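Local coordinates for putative iron-regulated protein A (Parabacteroides distasonis ATCC 8503, PDB 4ECG), which binds calcium ions and is probably a metalloendopeptidase of the imelysin-like peptidase M75 family, its activity unconfirmed, at residues Asp79-Pro87 / Val276-Ser284; Leu145-Leu155 / Glu173-Met184. One frame throughout, in Å; residues are numbered along the deposited sequence.

Contact 1 (Asp79-Pro87 / Val276-Ser284)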
loop_
_atom_site.group_PDB
_atom_site.type_symbol
_atom_site.label_atom_id
_atom_site.label_comp_id
_atom_site.label_asym_id
_atom_site.label_seq_id
_atom_site.Cartn_x
_atom_site.Cartn_y
_atom_site.Cartn_z
ATOM N N ASP A 79 18.050 0.894 4.146
ATOM C CA ASP A 79 17.825 0.221 2.863
ATOM C C ASP A 79 16.748 -0.865 3.050
ATOM O O ASP A 79 15.803 -0.986 2.246
ATOM C CB ASP A 79 19.107 -0.461 2.341
ATOM C CG ASP A 79 20.218 0.547 1.857
ATOM O OD1 ASP A 79 19.915 1.750 1.736
ATOM O OD2 ASP A 79 21.386 0.099 1.573
ATOM N N ALA A 80 16.905 -1.673 4.091
ATOM C CA ALA A 80 15.970 -2.765 4.363
ATOM C C ALA A 80 14.523 -2.220 4.609
ATOM O O ALA A 80 13.549 -2.821 4.196
ATOM C CB ALA A 80 16.484 -3.644 5.518
ATOM N N TRP A 81 14.397 -1.053 5.212
ATOM C CA TRP A 81 13.086 -0.422 5.455
ATOM C C TRP A 81 12.421 -0.127 4.142
ATOM O O TRP A 81 11.234 -0.488 3.920
ATOM C CB TRP A 81 13.269 0.868 6.281
ATOM C CG TRP A 81 12.004 1.598 6.601
ATOM C CD1 TRP A 81 11.204 1.451 7.724
ATOM C CD2 TRP A 81 11.294 2.570 5.759
ATOM N NE1 TRP A 81 10.100 2.255 7.637
ATOM C CE2 TRP A 81 10.105 2.947 6.487
ATOM C CE3 TRP A 81 11.532 3.143 4.528
ATOM C CZ2 TRP A 81 9.202 3.857 5.985
ATOM C CZ3 TRP A 81 10.616 4.074 4.027
ATOM C CH2 TRP A 81 9.477 4.412 4.737
ATOM N N ARG A 82 13.162 0.522 3.237
ATOM C CA ARG A 82 12.667 0.785 1.859
ATOM C C ARG A 82 12.286 -0.473 1.070
ATOM O O ARG A 82 11.304 -0.479 0.326
ATOM C CB ARG A 82 13.685 1.560 1.026
ATOM C CG ARG A 82 14.003 2.960 1.531
ATOM C CD ARG A 82 14.899 3.664 0.519
ATOM N NE ARG A 82 15.571 4.870 1.049
ATOM C CZ ARG A 82 15.023 6.088 1.172
ATOM N NH1 ARG A 82 13.753 6.300 0.869
ATOM N NH2 ARG A 82 15.746 7.116 1.601
ATOM N N ALA A 83 13.097 -1.507 1.194
ATOM C CA ALA A 83 12.909 -2.742 0.436
ATOM C C ALA A 83 11.661 -3.523 0.922
ATOM O O ALA A 83 10.943 -4.056 0.119
ATOM C CB ALA A 83 14.168 -3.606 0.485
ATOM N N VAL A 84 11.393 -3.568 2.230
ATOM C CA VAL A 84 10.160 -4.215 2.717
ATOM C C VAL A 84 8.944 -3.389 2.340
ATOM O O VAL A 84 7.841 -3.913 2.160
ATOM C CB VAL A 84 10.177 -4.591 4.247
ATOM C CG1 VAL A 84 10.068 -3.404 5.183
ATOM C CG2 VAL A 84 9.058 -5.543 4.524
ATOM N N ARG A 85 9.144 -2.088 2.197
ATOM C CA ARG A 85 8.054 -1.235 1.834
ATOM C C ARG A 85 7.563 -1.402 0.386
ATOM O O ARG A 85 6.438 -1.056 0.099
ATOM C CB ARG A 85 8.423 0.224 2.101
ATOM C CG ARG A 85 7.194 1.116 2.057
ATOM C CD ARG A 85 7.356 2.391 2.820
ATOM N NE ARG A 85 6.146 3.194 2.714
ATOM C CZ ARG A 85 5.111 3.134 3.544
ATOM N NH1 ARG A 85 5.090 2.333 4.582
ATOM N NH2 ARG A 85 4.084 3.908 3.324
ATOM N N VAL A 86 8.418 -1.905 -0.511
ATOM C CA VAL A 86 8.025 -2.121 -1.918
ATOM C C VAL A 86 6.842 -3.076 -1.943
ATOM O O VAL A 86 5.771 -2.690 -2.393
ATOM C CB VAL A 86 9.189 -2.504 -2.843
ATOM C CG1 VAL A 86 8.697 -2.850 -4.267
ATOM C CG2 VAL A 86 10.243 -1.367 -2.891
ATOM N N PRO A 87 6.982 -4.271 -1.369
ATOM C CA PRO A 87 5.865 -5.216 -1.519
ATOM C C PRO A 87 4.637 -4.833 -0.732
ATOM O O PRO A 87 3.524 -5.134 -1.144
ATOM C CB PRO A 87 6.445 -6.566 -1.056
ATOM C CG PRO A 87 7.637 -6.213 -0.282
ATOM C CD PRO A 87 8.180 -4.931 -0.883
ATOM N N VAL A 276 2.551 15.014 3.898
ATOM C CA VAL A 276 3.130 14.052 2.898
ATOM C C VAL A 276 3.593 12.769 3.561
ATOM O O VAL A 276 4.568 12.768 4.284
ATOM C CB VAL A 276 4.341 14.651 2.108
ATOM C CG1 VAL A 276 5.007 13.591 1.183
ATOM C CG2 VAL A 276 3.927 15.919 1.371
ATOM N N GLU A 277 2.887 11.673 3.339
ATOM C CA GLU A 277 3.317 10.387 3.844
ATOM C C GLU A 277 4.704 9.965 3.283
ATOM O O GLU A 277 4.881 9.946 2.079
ATOM C CB GLU A 277 2.254 9.339 3.478
ATOM C CG GLU A 277 2.379 8.040 4.274
ATOM C CD GLU A 277 1.184 7.076 4.125
ATOM O OE1 GLU A 277 0.093 7.512 3.672
ATOM O OE2 GLU A 277 1.354 5.868 4.480
ATOM N N SER A 278 5.641 9.590 4.166
ATOM C CA SER A 278 7.017 9.155 3.840
ATOM C C SER A 278 7.905 10.334 3.434
ATOM O O SER A 278 8.916 10.159 2.815
ATOM C CB SER A 278 7.072 8.104 2.745
ATOM O OG SER A 278 6.365 6.967 3.145
ATOM N N TRP A 279 7.578 11.535 3.862
ATOM C CA TRP A 279 8.539 12.589 3.763
ATOM C C TRP A 279 9.769 12.440 4.609
ATOM O O TRP A 279 10.807 13.029 4.291
ATOM C CB TRP A 279 7.860 13.938 4.005
ATOM C CG TRP A 279 7.720 14.414 5.421
ATOM C CD1 TRP A 279 6.624 14.269 6.254
ATOM C CD2 TRP A 279 8.670 15.227 6.185
ATOM N NE1 TRP A 279 6.840 14.870 7.465
ATOM C CE2 TRP A 279 8.023 15.503 7.474
ATOM C CE3 TRP A 279 9.929 15.721 5.943
ATOM C CZ2 TRP A 279 8.622 16.257 8.451
ATOM C CZ3 TRP A 279 10.533 16.483 6.937
ATOM C CH2 TRP A 279 9.892 16.726 8.177
ATOM N N TYR A 280 9.721 11.684 5.690
ATOM C CA TYR A 280 10.953 11.539 6.491
ATOM C C TYR A 280 12.088 10.959 5.648
ATOM O O TYR A 280 13.236 11.419 5.720
ATOM C CB TYR A 280 10.730 10.674 7.755
ATOM C CG TYR A 280 9.624 11.157 8.676
ATOM C CD1 TYR A 280 9.400 12.528 8.909
ATOM C CD2 TYR A 280 8.808 10.256 9.334
ATOM C CE1 TYR A 280 8.396 12.956 9.778
ATOM C CE2 TYR A 280 7.795 10.686 10.163
ATOM C CZ TYR A 280 7.587 12.023 10.401
ATOM O OH TYR A 280 6.537 12.431 11.247
ATOM N N SER A 281 11.749 9.974 4.817
ATOM C CA SER A 281 12.714 9.226 4.063
ATOM C C SER A 281 12.687 9.563 2.578
ATOM O O SER A 281 13.511 9.011 1.813
ATOM C CB SER A 281 12.449 7.722 4.231
ATOM O OG SER A 281 11.205 7.367 3.689
ATOM N N TRP A 282 11.775 10.440 2.171
ATOM C CA TRP A 282 11.561 10.739 0.729
ATOM C C TRP A 282 11.199 9.474 -0.031
ATOM O O TRP A 282 11.837 9.136 -1.003
ATOM C CB TRP A 282 12.806 11.379 0.079
ATOM C CG TRP A 282 13.239 12.730 0.619
ATOM C CD1 TRP A 282 12.784 13.383 1.761
ATOM C CD2 TRP A 282 14.279 13.642 0.066
ATOM N NE1 TRP A 282 13.433 14.575 1.932
ATOM C CE2 TRP A 282 14.322 14.795 0.956
ATOM C CE3 TRP A 282 15.147 13.595 -1.015
ATOM C CZ2 TRP A 282 15.193 15.858 0.748
ATOM C CZ3 TRP A 282 16.036 14.659 -1.225
ATOM C CH2 TRP A 282 16.062 15.765 -0.365
ATOM N N ASN A 283 10.200 8.733 0.436
ATOM C CA ASN A 283 9.803 7.510 -0.223
ATOM C C ASN A 283 8.437 7.694 -0.834
ATOM O O ASN A 283 7.838 6.735 -1.261
ATOM C CB ASN A 283 9.818 6.310 0.758
ATOM C CG ASN A 283 10.314 4.990 0.125
ATOM O OD1 ASN A 283 11.523 4.787 -0.143
ATOM N ND2 ASN A 283 9.389 4.045 -0.009
ATOM N N SER A 284 7.959 8.917 -0.928
ATOM C CA SER A 284 6.538 9.113 -1.213
ATOM C C SER A 284 6.180 8.704 -2.638
ATOM O O SER A 284 5.249 7.888 -2.858
ATOM C CB SER A 284 6.149 10.552 -0.949
ATOM O OG SER A 284 6.828 11.000 0.223
HETATM O O HOH W 1 10.018 1.560 -1.135
#

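Contact 2 (Leu145-Leu155 / Glu173-Met184)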
loop_
_atom_site.group_PDB
_atom_site.type_symbol
_atom_site.label_atom_id
_atom_site.label_comp_id
_atom_site.label_asym_id
_atom_site.label_seq_id
_atom_site.Cartn_x
_atom_site.Cartn_y
_atom_site.Cartn_z
ATOM N N LEU A 145 1.404 5.400 17.343
ATOM C CA LEU A 145 2.690 5.418 18.016
ATOM C C LEU A 145 3.625 4.306 17.517
ATOM O O LEU A 145 4.669 4.058 18.117
ATOM C CB LEU A 145 2.428 5.239 19.518
ATOM C CG LEU A 145 1.530 6.270 20.224
ATOM C CD1 LEU A 145 1.040 5.708 21.586
ATOM C CD2 LEU A 145 2.261 7.595 20.360
ATOM N N ARG A 146 3.254 3.622 16.440
ATOM C CA ARG A 146 4.070 2.566 15.927
ATOM C C ARG A 146 4.060 2.480 14.371
ATOM O O ARG A 146 3.805 3.449 13.718
ATOM C CB ARG A 146 3.695 1.253 16.642
ATOM C CG ARG A 146 2.323 0.748 16.321
ATOM C CD ARG A 146 2.146 -0.702 16.709
ATOM N NE ARG A 146 0.802 -1.200 16.353
ATOM C CZ ARG A 146 -0.213 -1.436 17.178
ATOM N NH1 ARG A 146 -0.106 -1.251 18.482
ATOM N NH2 ARG A 146 -1.364 -1.913 16.684
ATOM N N GLY A 147 4.432 1.344 13.791
ATOM C CA GLY A 147 4.290 1.110 12.355
ATOM C C GLY A 147 5.472 1.660 11.573
ATOM O O GLY A 147 6.424 2.195 12.188
ATOM N N PHE A 148 5.390 1.511 10.240
ATOM C CA PHE A 148 6.448 1.926 9.294
ATOM C C PHE A 148 6.951 3.358 9.533
ATOM O O PHE A 148 8.134 3.640 9.453
ATOM C CB PHE A 148 5.944 1.909 7.864
ATOM C CG PHE A 148 6.102 0.610 7.149
ATOM C CD1 PHE A 148 7.248 0.334 6.470
ATOM C CD2 PHE A 148 5.044 -0.271 7.064
ATOM C CE1 PHE A 148 7.378 -0.818 5.750
ATOM C CE2 PHE A 148 5.154 -1.432 6.349
ATOM C CZ PHE A 148 6.340 -1.703 5.696
ATOM N N HIS A 149 6.041 4.244 9.848
ATOM C CA HIS A 149 6.420 5.655 9.918
ATOM C C HIS A 149 7.060 6.054 11.217
ATOM O O HIS A 149 7.801 7.030 11.256
ATOM C CB HIS A 149 5.238 6.549 9.540
ATOM C CG HIS A 149 4.743 6.305 8.124
ATOM N ND1 HIS A 149 5.526 6.490 7.039
ATOM C CD2 HIS A 149 3.546 5.808 7.659
ATOM C CE1 HIS A 149 4.849 6.152 5.948
ATOM N NE2 HIS A 149 3.628 5.739 6.323
ATOM N N THR A 150 6.827 5.299 12.287
ATOM C CA THR A 150 7.497 5.605 13.540
ATOM C C THR A 150 8.972 5.145 13.382
ATOM O O THR A 150 9.878 5.878 13.746
ATOM C CB THR A 150 6.804 4.971 14.779
ATOM O OG1 THR A 150 5.493 5.500 14.909
ATOM C CG2 THR A 150 7.576 5.255 16.069
ATOM N N ALA A 151 9.193 3.943 12.861
ATOM C CA ALA A 151 10.533 3.437 12.519
ATOM C C ALA A 151 11.241 4.450 11.563
ATOM O O ALA A 151 12.349 4.860 11.816
ATOM C CB ALA A 151 10.422 2.029 11.895
ATOM N N GLU A 152 10.524 4.922 10.551
ATOM C CA GLU A 152 11.041 5.849 9.539
ATOM C C GLU A 152 11.565 7.089 10.189
ATOM O O GLU A 152 12.664 7.575 9.853
ATOM C CB GLU A 152 9.903 6.241 8.570
ATOM C CG GLU A 152 10.340 6.941 7.287
ATOM C CD GLU A 152 9.216 7.641 6.532
ATOM O OE1 GLU A 152 8.022 7.668 6.999
ATOM O OE2 GLU A 152 9.569 8.201 5.479
ATOM N N LYS A 153 10.757 7.614 11.117
ATOM C CA LYS A 153 11.031 8.894 11.740
ATOM C C LYS A 153 12.311 8.801 12.549
ATOM O O LYS A 153 13.024 9.774 12.626
ATOM C CB LYS A 153 9.892 9.382 12.673
ATOM C CG LYS A 153 10.026 10.882 12.981
ATOM C CD LYS A 153 8.930 11.438 13.917
ATOM C CE LYS A 153 9.051 12.950 14.194
ATOM N NZ LYS A 153 10.247 13.336 15.016
HETATM N N MSE A 154 12.591 7.623 13.099
HETATM C CA MSE A 154 13.789 7.359 13.894
HETATM C C MSE A 154 15.003 6.937 13.055
HETATM O O MSE A 154 16.115 7.065 13.531
HETATM C CB MSE A 154 13.502 6.272 14.929
HETATM C CG MSE A 154 12.404 6.613 15.919
HETATM SE SE MSE A 154 11.830 5.112 17.054
HETATM C CE MSE A 154 10.667 6.158 18.159
ATOM N N LEU A 155 14.800 6.415 11.844
ATOM C CA LEU A 155 15.917 5.937 11.020
ATOM C C LEU A 155 16.485 6.993 10.037
ATOM O O LEU A 155 17.641 6.913 9.608
ATOM C CB LEU A 155 15.464 4.717 10.217
ATOM C CG LEU A 155 15.262 3.444 10.994
ATOM C CD1 LEU A 155 14.618 2.403 10.071
ATOM C CD2 LEU A 155 16.575 2.935 11.597
ATOM N N GLU A 173 14.723 5.476 22.941
ATOM C CA GLU A 173 14.272 5.571 21.571
ATOM C C GLU A 173 14.760 4.369 20.792
ATOM O O GLU A 173 14.070 3.923 19.906
ATOM C CB GLU A 173 14.818 6.844 20.992
ATOM C CG GLU A 173 14.397 7.159 19.581
ATOM C CD GLU A 173 15.005 8.455 19.086
ATOM O OE1 GLU A 173 15.813 9.058 19.836
ATOM O OE2 GLU A 173 14.641 8.880 17.961
ATOM N N LEU A 174 15.923 3.820 21.152
ATOM C CA LEU A 174 16.445 2.608 20.525
ATOM C C LEU A 174 15.580 1.413 20.874
ATOM O O LEU A 174 15.234 0.596 20.008
ATOM C CB LEU A 174 17.893 2.328 20.953
ATOM C CG LEU A 174 18.908 3.256 20.245
ATOM C CD1 LEU A 174 20.212 3.254 21.018
ATOM C CD2 LEU A 174 19.143 2.889 18.773
ATOM N N GLU A 175 15.236 1.283 22.140
ATOM C CA GLU A 175 14.349 0.207 22.513
ATOM C C GLU A 175 12.959 0.377 21.811
ATOM O O GLU A 175 12.310 -0.600 21.387
ATOM C CB GLU A 175 14.243 0.133 24.035
ATOM C CG GLU A 175 13.433 -1.060 24.495
ATOM C CD GLU A 175 14.035 -2.442 24.126
ATOM O OE1 GLU A 175 15.310 -2.534 23.958
ATOM O OE2 GLU A 175 13.213 -3.432 24.031
ATOM N N TYR A 176 12.529 1.631 21.645
ATOM C CA TYR A 176 11.262 1.927 20.997
ATOM C C TYR A 176 11.327 1.381 19.565
ATOM O O TYR A 176 10.504 0.589 19.169
ATOM C CB TYR A 176 11.040 3.450 21.091
ATOM C CG TYR A 176 9.632 3.972 20.816
ATOM C CD1 TYR A 176 8.740 3.321 19.941
ATOM C CD2 TYR A 176 9.204 5.149 21.397
ATOM C CE1 TYR A 176 7.496 3.848 19.640
ATOM C CE2 TYR A 176 7.951 5.647 21.115
ATOM C CZ TYR A 176 7.098 4.990 20.259
ATOM O OH TYR A 176 5.840 5.515 20.061
ATOM N N LEU A 177 12.379 1.752 18.833
ATOM C CA LEU A 177 12.658 1.292 17.474
ATOM C C LEU A 177 12.631 -0.242 17.366
ATOM O O LEU A 177 12.097 -0.788 16.390
ATOM C CB LEU A 177 14.003 1.834 16.979
ATOM C CG LEU A 177 14.507 1.388 15.576
ATOM C CD1 LEU A 177 13.467 1.748 14.485
ATOM C CD2 LEU A 177 15.934 1.914 15.227
ATOM N N LYS A 178 13.210 -0.927 18.333
ATOM C CA LYS A 178 13.202 -2.392 18.363
ATOM C C LYS A 178 11.768 -2.903 18.518
ATOM O O LYS A 178 11.352 -3.807 17.790
ATOM C CB LYS A 178 14.032 -2.905 19.528
ATOM C CG LYS A 178 14.308 -4.407 19.556
ATOM C CD LYS A 178 14.801 -4.907 20.913
ATOM C CE LYS A 178 16.315 -5.109 21.025
ATOM N NZ LYS A 178 16.739 -5.352 22.468
ATOM N N LEU A 179 10.997 -2.299 19.425
ATOM C CA LEU A 179 9.638 -2.785 19.688
ATOM C C LEU A 179 8.698 -2.574 18.493
ATOM O O LEU A 179 7.923 -3.455 18.146
ATOM C CB LEU A 179 9.064 -2.163 20.963
ATOM C CG LEU A 179 9.737 -2.671 22.232
ATOM C CD1 LEU A 179 9.414 -1.708 23.354
ATOM C CD2 LEU A 179 9.262 -4.096 22.534
ATOM N N VAL A 180 8.826 -1.402 17.869
ATOM C CA VAL A 180 8.116 -1.101 16.700
ATOM C C VAL A 180 8.410 -2.103 15.566
ATOM O O VAL A 180 7.485 -2.607 14.923
ATOM C CB VAL A 180 8.401 0.346 16.318
ATOM C CG1 VAL A 180 8.053 0.576 14.872
ATOM C CG2 VAL A 180 7.698 1.307 17.329
ATOM N N SER A 181 9.689 -2.435 15.381
ATOM C CA SER A 181 10.107 -3.354 14.360
ATOM C C SER A 181 9.708 -4.821 14.680
ATOM O O SER A 181 9.368 -5.550 13.752
ATOM C CB SER A 181 11.618 -3.266 14.164
ATOM O OG SER A 181 12.072 -1.943 13.963
ATOM N N GLU A 182 9.708 -5.234 15.951
ATOM C CA GLU A 182 9.127 -6.550 16.360
ATOM C C GLU A 182 7.680 -6.628 15.912
ATOM O O GLU A 182 7.209 -7.631 15.432
ATOM C CB GLU A 182 9.114 -6.750 17.886
ATOM C CG GLU A 182 10.365 -7.393 18.448
ATOM C CD GLU A 182 10.546 -7.260 19.983
ATOM O OE1 GLU A 182 9.557 -7.405 20.774
ATOM O OE2 GLU A 182 11.716 -7.034 20.364
ATOM N N ARG A 183 6.959 -5.550 16.134
ATOM C CA ARG A 183 5.559 -5.549 15.872
ATOM C C ARG A 183 5.309 -5.447 14.343
ATOM O O ARG A 183 4.354 -6.041 13.847
ATOM C CB ARG A 183 4.872 -4.428 16.665
ATOM C CG ARG A 183 3.381 -4.283 16.341
ATOM C CD ARG A 183 2.663 -5.589 16.673
ATOM N NE ARG A 183 1.206 -5.514 16.635
ATOM C CZ ARG A 183 0.417 -5.214 17.682
ATOM N NH1 ARG A 183 0.895 -4.909 18.849
ATOM N NH2 ARG A 183 -0.889 -5.201 17.543
HETATM N N MSE A 184 6.165 -4.734 13.603
HETATM C CA MSE A 184 6.029 -4.722 12.154
HETATM C C MSE A 184 6.125 -6.185 11.632
HETATM O O MSE A 184 5.283 -6.587 10.835
HETATM C CB MSE A 184 7.038 -3.798 11.450
HETATM C CG MSE A 184 6.721 -2.321 11.555
HETATM SE SE MSE A 184 8.197 -1.131 11.216
HETATM C CE MSE A 184 8.493 -1.757 9.445
HETATM O O HOH W 2 4.981 -1.425 14.703
#

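Contact 1 (Asp79-Pro87 / Val276-Ser284)
Beside a calcium site of this imelysin-like fold, helix 71-89 meets the loop that leads into helix 284-300, with Arg82 and Asn283 at the centre. Arg82 NH1 and NH2 converge end-on on Ser281 O, each at 2.9 Å, the oxygen lying close to the guanidinium plane. NH1 also donates to Asn283 OD1 at 2.9 Å, landing on a lone pair in the plane of the amide, which is turned 27° from the guanidinium. The amide's ND2 donates to a water that donates to Arg82 O. A leucine in place of Arg82 would probably leave Ser281 O without both its guanidinium donors and Asn283 OD1 without its NH1 partner. Arg85, its CG opposite the backbone N (chi1 -166°), runs extended to Glu277, where NH2 and OE2 form a long salt bridge of 3.6 Å, OE2 being bonded to His149 as well. Arg85 also forms salt bridges with Asp109, a calcium ligand, and with Asp287. Trp81 brings CZ3 within 3.4 Å of Ser281 OG, a hydroxyl bonded to Glu152, while its own NE1 bonds to Phe148 O. Helix 147-155 packs against both segments, strand 156-157 touches Arg82 and Ser281 through Phe156, and helix 29-68 lies against Ala80 and Val84.

Contact 2 (Leu145-Leu155 / Glu173-Met184)
Two arginines lie flat on one another here: the guanidinium groups of Arg146 and Arg183 stack with centres 3.8 Å apart and planes 22° from parallel. The like charges are probably tolerated because each has partners elsewhere, Arg146 in the carbonyls of Ile130 and Gly132, Arg183 in Asp187 and Ser131 O. Arg183 is bent at chi2 (60°), which lays its guanidinium on that of Arg146 while CG rests against Arg146 CD.

The pair is a near-antiparallel helix packing within the helical imelysin-like domain, the segment axes 148° apart in direction and 9.3 Å at closest approach. Two selenomethionines make Met-aromatic contacts across it, each with a CH-pi contact from CE. Met154 CE sits 3.7 Å from the centroid of the Tyr176 ring, displaced toward the rim, and its chain crosses the tyrosine at about a right angle. The same phenol gives its hydrogen to Leu145 O, with OH 2.7 Å from that oxygen and on a lone pair in the carbonyl plane, so the ring is held at its hydroxyl and covered on one face. From the other helix, Met184 lays CE over the Phe148 ring, 4.0 Å from its centroid, and rests SE against Ala151 CB. Leu177 CD1 is 4.0 Å from Ala151 CB, and Val180 CG1 abuts Gly147 O. A water accepts from Gly147 N and donates to Val180 O, bridging the backbones.

Helix 29-68 packs on Ala151 and Ser181, helix 115-124 covers Tyr176 and Thr150 through Ile118, and helix 71-89 meets Phe148 and Leu155.

How the contacts relate
From the N terminus, helix 71-89 supplies the first half of contact 1, whose partner arrives only after 188 intervening residues, in the loop before helix 284-300. Contact 2 falls wholly within that span: 145-155 and 173-184 are joined by 17 residues that include the two short strands, so a local hairpin of helices is enclosed by a long-range closure. Their centres are 13 Å apart, and helix 147-155 serves both. The side chains on its face turned from helix 171-196 reach contact 1, with probable hydrogen bonds between Glu152 OE2 and Ser281 OG, and between His149 NE2 and Glu277 OE2; His149 ND1 also bonds to Glu152 OE1, connecting the two carboxylates through one imidazole.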